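PDB 4PE3: TRAP dicarboxylate transporter-DctP subunit from Rhodobacter sphaeroides, which probably binds a small carboxylate-type solute in the periplasm and hands it to the membrane part of a TRAP transporter. Local coordinates for residues A[102-107]-A[320-325]; A[148-153]-A[243-248]. One frame throughout, in Å; residues are numbered along the deposited sequence.

Contact 1: A[102-107]-A[320-325]; sequences RDPAFG and AGQSEM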
loop_
_atom_site.group_PDB
_atom_site.type_symbol
_atom_site.label_atom_id
_atom_site.label_comp_id
_atom_site.label_asym_id
_atom_site.label_seq_id
_atom_site.Cartn_x
_atom_site.Cartn_y
_atom_site.Cartn_z
ATOM N N ARG A 102 5.439 -7.278 15.282
ATOM C CA ARG A 102 5.801 -6.433 16.419
ATOM C C ARG A 102 4.583 -5.895 17.134
ATOM O O ARG A 102 4.587 -5.773 18.355
ATOM C CB ARG A 102 6.662 -5.248 15.972
ATOM C CG ARG A 102 7.944 -5.657 15.282
ATOM C CD ARG A 102 8.835 -4.456 15.015
ATOM N NE ARG A 102 10.052 -4.872 14.326
ATOM C CZ ARG A 102 11.234 -4.275 14.431
ATOM N NH1 ARG A 102 11.391 -3.209 15.206
ATOM N NH2 ARG A 102 12.266 -4.753 13.749
ATOM N N ASP A 103 3.578 -5.520 16.355
ATOM C CA ASP A 103 2.337 -4.970 16.881
ATOM C C ASP A 103 1.300 -5.020 15.779
ATOM O O ASP A 103 1.587 -4.623 14.648
ATOM C CB ASP A 103 2.529 -3.521 17.328
ATOM C CG ASP A 103 1.375 -3.017 18.175
ATOM O OD1 ASP A 103 0.234 -2.917 17.678
ATOM O OD2 ASP A 103 1.602 -2.694 19.358
ATOM N N PRO A 104 0.089 -5.519 16.083
ATOM C CA PRO A 104 -0.894 -5.586 14.987
ATOM C C PRO A 104 -1.204 -4.226 14.357
ATOM O O PRO A 104 -1.729 -4.164 13.243
ATOM C CB PRO A 104 -2.151 -6.167 15.640
ATOM C CG PRO A 104 -1.773 -6.552 17.048
ATOM C CD PRO A 104 -0.447 -5.953 17.384
ATOM N N ALA A 105 -0.904 -3.138 15.055
ATOM C CA ALA A 105 -1.094 -1.806 14.492
ATOM C C ALA A 105 -0.353 -1.640 13.173
ATOM O O ALA A 105 -0.787 -0.903 12.292
ATOM C CB ALA A 105 -0.629 -0.742 15.476
ATOM N N PHE A 106 0.805 -2.286 13.056
ATOM C CA PHE A 106 1.599 -2.165 11.845
ATOM C C PHE A 106 0.837 -2.708 10.644
ATOM O O PHE A 106 0.853 -2.093 9.576
ATOM C CB PHE A 106 2.956 -2.874 12.001
ATOM C CG PHE A 106 3.966 -2.108 12.833
ATOM C CD1 PHE A 106 4.603 -0.993 12.315
ATOM C CD2 PHE A 106 4.265 -2.502 14.131
ATOM C CE1 PHE A 106 5.525 -0.285 13.071
ATOM C CE2 PHE A 106 5.185 -1.803 14.884
ATOM C CZ PHE A 106 5.824 -0.699 14.340
ATOM N N GLY A 107 0.193 -3.857 10.820
ATOM C CA GLY A 107 -0.571 -4.473 9.741
ATOM C C GLY A 107 -1.757 -3.613 9.353
ATOM O O GLY A 107 -2.077 -3.432 8.164
ATOM N N ALA A 320 -8.296 -3.694 16.060
ATOM C CA ALA A 320 -8.129 -2.607 17.028
ATOM C C ALA A 320 -8.089 -3.137 18.448
ATOM O O ALA A 320 -7.372 -2.595 19.271
ATOM C CB ALA A 320 -9.263 -1.590 16.875
ATOM N N GLY A 321 -8.858 -4.180 18.744
ATOM C CA GLY A 321 -8.915 -4.713 20.100
ATOM C C GLY A 321 -7.672 -5.500 20.503
ATOM O O GLY A 321 -7.550 -5.887 21.671
ATOM N N GLN A 322 -6.749 -5.724 19.566
ATOM C CA GLN A 322 -5.598 -6.595 19.805
ATOM C C GLN A 322 -4.399 -5.866 20.427
ATOM O O GLN A 322 -3.484 -6.511 20.932
ATOM C CB GLN A 322 -5.169 -7.294 18.513
ATOM C CG GLN A 322 -6.262 -8.175 17.904
ATOM C CD GLN A 322 -5.826 -8.865 16.630
ATOM O OE1 GLN A 322 -4.735 -8.627 16.127
ATOM N NE2 GLN A 322 -6.690 -9.721 16.095
ATOM N N SER A 323 -4.391 -4.536 20.377
ATOM C CA SER A 323 -3.315 -3.761 21.015
ATOM C C SER A 323 -3.707 -2.307 21.174
ATOM O O SER A 323 -4.582 -1.811 20.474
ATOM C CB SER A 323 -2.017 -3.816 20.198
ATOM O OG SER A 323 -2.026 -2.838 19.157
ATOM N N GLU A 324 -3.053 -1.614 22.101
ATOM C CA GLU A 324 -3.355 -0.213 22.317
ATOM C C GLU A 324 -3.099 0.607 21.066
ATOM O O GLU A 324 -3.919 1.450 20.697
ATOM C CB GLU A 324 -2.519 0.340 23.464
ATOM C CG GLU A 324 -3.022 1.673 23.967
ATOM C CD GLU A 324 -2.432 2.030 25.308
ATOM O OE1 GLU A 324 -1.338 2.634 25.336
ATOM O OE2 GLU A 324 -3.044 1.681 26.328
HETATM N N MSE A 325 -1.967 0.378 20.411
HETATM C CA MSE A 325 -1.647 1.139 19.216
HETATM C C MSE A 325 -2.594 0.813 18.058
HETATM O O MSE A 325 -2.904 1.680 17.237
HETATM C CB MSE A 325 -0.199 0.900 18.783
HETATM C CG MSE A 325 0.831 1.689 19.545
HETATM SE SE MSE A 325 0.412 3.587 19.595
HETATM C CE MSE A 325 0.572 4.050 17.770
HETATM O O HOH W 1 0.286 -1.303 21.348
#

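Contact 2: A[148-153]-A[243-248]; sequences GVSTPG and VEVSMN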
loop_
_atom_site.group_PDB
_atom_site.type_symbol
_atom_site.label_atom_id
_atom_site.label_comp_id
_atom_site.label_asym_id
_atom_site.label_seq_id
_atom_site.Cartn_x
_atom_site.Cartn_y
_atom_site.Cartn_z
ATOM N N GLY A 148 8.315 9.886 5.198
ATOM C CA GLY A 148 7.101 10.008 4.416
ATOM C C GLY A 148 6.691 8.698 3.785
ATOM O O GLY A 148 7.376 7.684 3.876
ATOM N N VAL A 149 5.536 8.750 3.125
ATOM C CA VAL A 149 4.874 7.559 2.644
ATOM C C VAL A 149 4.962 7.458 1.124
ATOM O O VAL A 149 5.074 8.464 0.408
ATOM C CB VAL A 149 3.380 7.541 3.127
ATOM C CG1 VAL A 149 2.530 8.525 2.333
ATOM C CG2 VAL A 149 2.826 6.161 3.036
ATOM N N SER A 150 4.923 6.224 0.633
ATOM C CA SER A 150 4.761 5.962 -0.783
ATOM C C SER A 150 3.920 4.714 -0.914
ATOM O O SER A 150 3.454 4.178 0.069
ATOM C CB SER A 150 6.133 5.774 -1.408
ATOM O OG SER A 150 6.891 4.801 -0.703
ATOM N N THR A 151 3.702 4.257 -2.144
ATOM C CA THR A 151 2.980 3.014 -2.358
ATOM C C THR A 151 3.359 2.348 -3.688
ATOM O O THR A 151 3.639 3.026 -4.659
ATOM C CB THR A 151 1.453 3.284 -2.314
ATOM O OG1 THR A 151 0.726 2.065 -2.521
ATOM C CG2 THR A 151 1.075 4.268 -3.383
ATOM N N PRO A 152 3.321 1.016 -3.729
ATOM C CA PRO A 152 3.422 0.338 -5.029
ATOM C C PRO A 152 2.084 0.324 -5.786
ATOM O O PRO A 152 2.004 -0.256 -6.879
ATOM C CB PRO A 152 3.813 -1.083 -4.646
ATOM C CG PRO A 152 3.190 -1.264 -3.288
ATOM C CD PRO A 152 3.333 0.062 -2.608
ATOM N N GLY A 153 1.043 0.919 -5.208
ATOM C CA GLY A 153 -0.187 1.161 -5.950
ATOM C C GLY A 153 -1.453 0.583 -5.349
ATOM O O GLY A 153 -1.422 -0.420 -4.636
ATOM N N VAL A 243 4.186 1.942 1.852
ATOM C CA VAL A 243 5.645 1.815 1.885
ATOM C C VAL A 243 6.195 3.032 2.614
ATOM O O VAL A 243 5.872 4.182 2.292
ATOM C CB VAL A 243 6.216 1.689 0.465
ATOM C CG1 VAL A 243 7.680 1.990 0.429
ATOM C CG2 VAL A 243 5.942 0.306 -0.040
ATOM N N GLU A 244 6.927 2.776 3.689
ATOM C CA GLU A 244 7.489 3.859 4.479
ATOM C C GLU A 244 8.907 4.189 4.036
ATOM O O GLU A 244 9.663 3.284 3.630
ATOM C CB GLU A 244 7.532 3.487 5.967
ATOM C CG GLU A 244 8.435 2.304 6.318
ATOM C CD GLU A 244 8.435 1.994 7.800
ATOM O OE1 GLU A 244 7.626 1.147 8.236
ATOM O OE2 GLU A 244 9.250 2.598 8.553
ATOM N N VAL A 245 9.243 5.479 4.085
ATOM C CA VAL A 245 10.618 5.958 3.960
ATOM C C VAL A 245 10.956 6.505 5.337
ATOM O O VAL A 245 10.344 7.469 5.803
ATOM C CB VAL A 245 10.749 7.079 2.906
ATOM C CG1 VAL A 245 12.154 7.581 2.800
ATOM C CG2 VAL A 245 10.277 6.579 1.542
ATOM N N SER A 246 11.898 5.842 5.995
ATOM C CA SER A 246 12.243 6.136 7.385
ATOM C C SER A 246 13.748 6.005 7.586
ATOM O O SER A 246 14.413 5.282 6.830
ATOM C CB SER A 246 11.550 5.153 8.310
ATOM O OG SER A 246 10.148 5.171 8.095
HETATM N N MSE A 247 14.291 6.654 8.612
HETATM C CA MSE A 247 15.733 6.615 8.827
HETATM C C MSE A 247 16.058 6.684 10.300
HETATM O O MSE A 247 15.178 6.904 11.157
HETATM C CB MSE A 247 16.422 7.743 8.064
HETATM C CG MSE A 247 16.331 9.132 8.667
HETATM SE SE MSE A 247 17.524 10.385 7.761
HETATM C CE MSE A 247 19.178 9.650 8.451
ATOM N N ASN A 248 17.326 6.513 10.601
ATOM C CA ASN A 248 17.815 6.560 11.953
ATOM C C ASN A 248 17.433 7.877 12.587
ATOM O O ASN A 248 17.724 8.934 12.064
ATOM C CB ASN A 248 19.334 6.423 11.935
ATOM C CG ASN A 248 19.930 6.491 13.336
ATOM O OD1 ASN A 248 20.055 7.560 13.937
ATOM N ND2 ASN A 248 20.246 5.336 13.864
#

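Contact 1: A[102-107]-A[320-325]
Q322 and S323 meet P104 and D103 where the N-termini of two helices, 104-110 and 324-339, come together, and the contact is built on two N-caps, D103 for the first helix and S323 for the second. A type I turn from A320 to S323 leads the chain out of helix 302-320 and into this meeting point. In that turn Q322 lays its side chain obliquely across the proline ring: its CB rests on CG of P104, and its amide oxygen OE1 lies 3.6 Å from P104 CB, a van der Waals contact at the exposed margin. S323 comes next and carries the one direct hydrogen bond between the segments. Its OG donates to OD1 of D103 at 2.7 Å, arriving on the syn side of the carboxylate and 18° out of its plane. The hydroxyl thus links the two caps: it accepts from A326 N of its own helix and donates to the carboxylate that caps the other. S323 CB also packs against P104 CD. Further on, the selenomethionine M325 sets its CB against the methyl of A105, 3.7 Å from A105 CB; the rest of its chain, bent at chi2 and chi3, leads off to E137 and L138 of helix 131-139. The backbone N of M325 donates to a water that in turn donates to OD2 of D103, a second link to the same carboxylate. D103 OD1 also takes the N-H of A105 on its anti lone pair at 2.9 Å, its carboxylate swung opposite the backbone N (chi1 -166°).

Contact 2: A[148-153]-A[243-248]
S150 pairs with V243, and G148 with V245, as hydrogen-bonded pairs of two antiparallel strands in the five-stranded mixed sheet of this solute-binding protein; V149 and E244 form the non-hydrogen-bonded pair between them. Four backbone bonds join the strands. G148 and V245 exchange two, the shorter being V245 N to G148 O at 2.9 Å, and S150 and V243 exchange the others: S150 N meets V243 O at 2.8 Å, whereas V243 N approaches S150 O from 43° above the carbonyl plane. V243 O is further approached by the CA of V149, a CA-H...O contact of 3.5 Å.

The side-chain contacts centre on V243. Its CG1, anti to the backbone N (chi1 162°), lies 3.1 Å from S150 OG, a tight contact. The other branch, CG2, touches P152 CD at 3.7 Å, the proline ring lying just past the strand end. V245 sits on the same face as V243 and S150, and this face is covered by helix 257-291, with F270 and Q274 on S150 and Q267 on V245. V149 faces the other way, onto helix 119-128.

E244 OE2 accepts from S246 OG at 2.8 Å and also bonds H92, while OE1 bonds T96. T151 OG1 accepts the N-H of G153 in an ST turn and bonds P241 O. The chemistry therefore divides: main-chain bonds join the strands, helix 257-291 covers a face of mixed polarity, and the buried E244 carboxylate, beside an acetate that probably came from the crystallisation liquor, is held by S246, H92 and T96, three partners that probably fix its orientation.

In the fold
Contact 2 is nested within the chain loop that contact 1 closes: 102-107 comes first, then 148-153 and 243-248, and 320-325 last. Their centres lie about 19 Å apart and their nearest atoms about 5 Å, without touching. Contact 2 is buried, joining outermost strand 144-150 to strand 243-248 of the five-stranded sheet; contact 1 lies nearer the surface, bringing together the starts of helices 104-110 and 324-339. F99 touches both F106 of 102-107 and E244 of 243-248, a short bridge between the two. Both contacts bring sequence-distant segments together, one by paired strands and the other by paired helix starts; this model is the open, unliganded form.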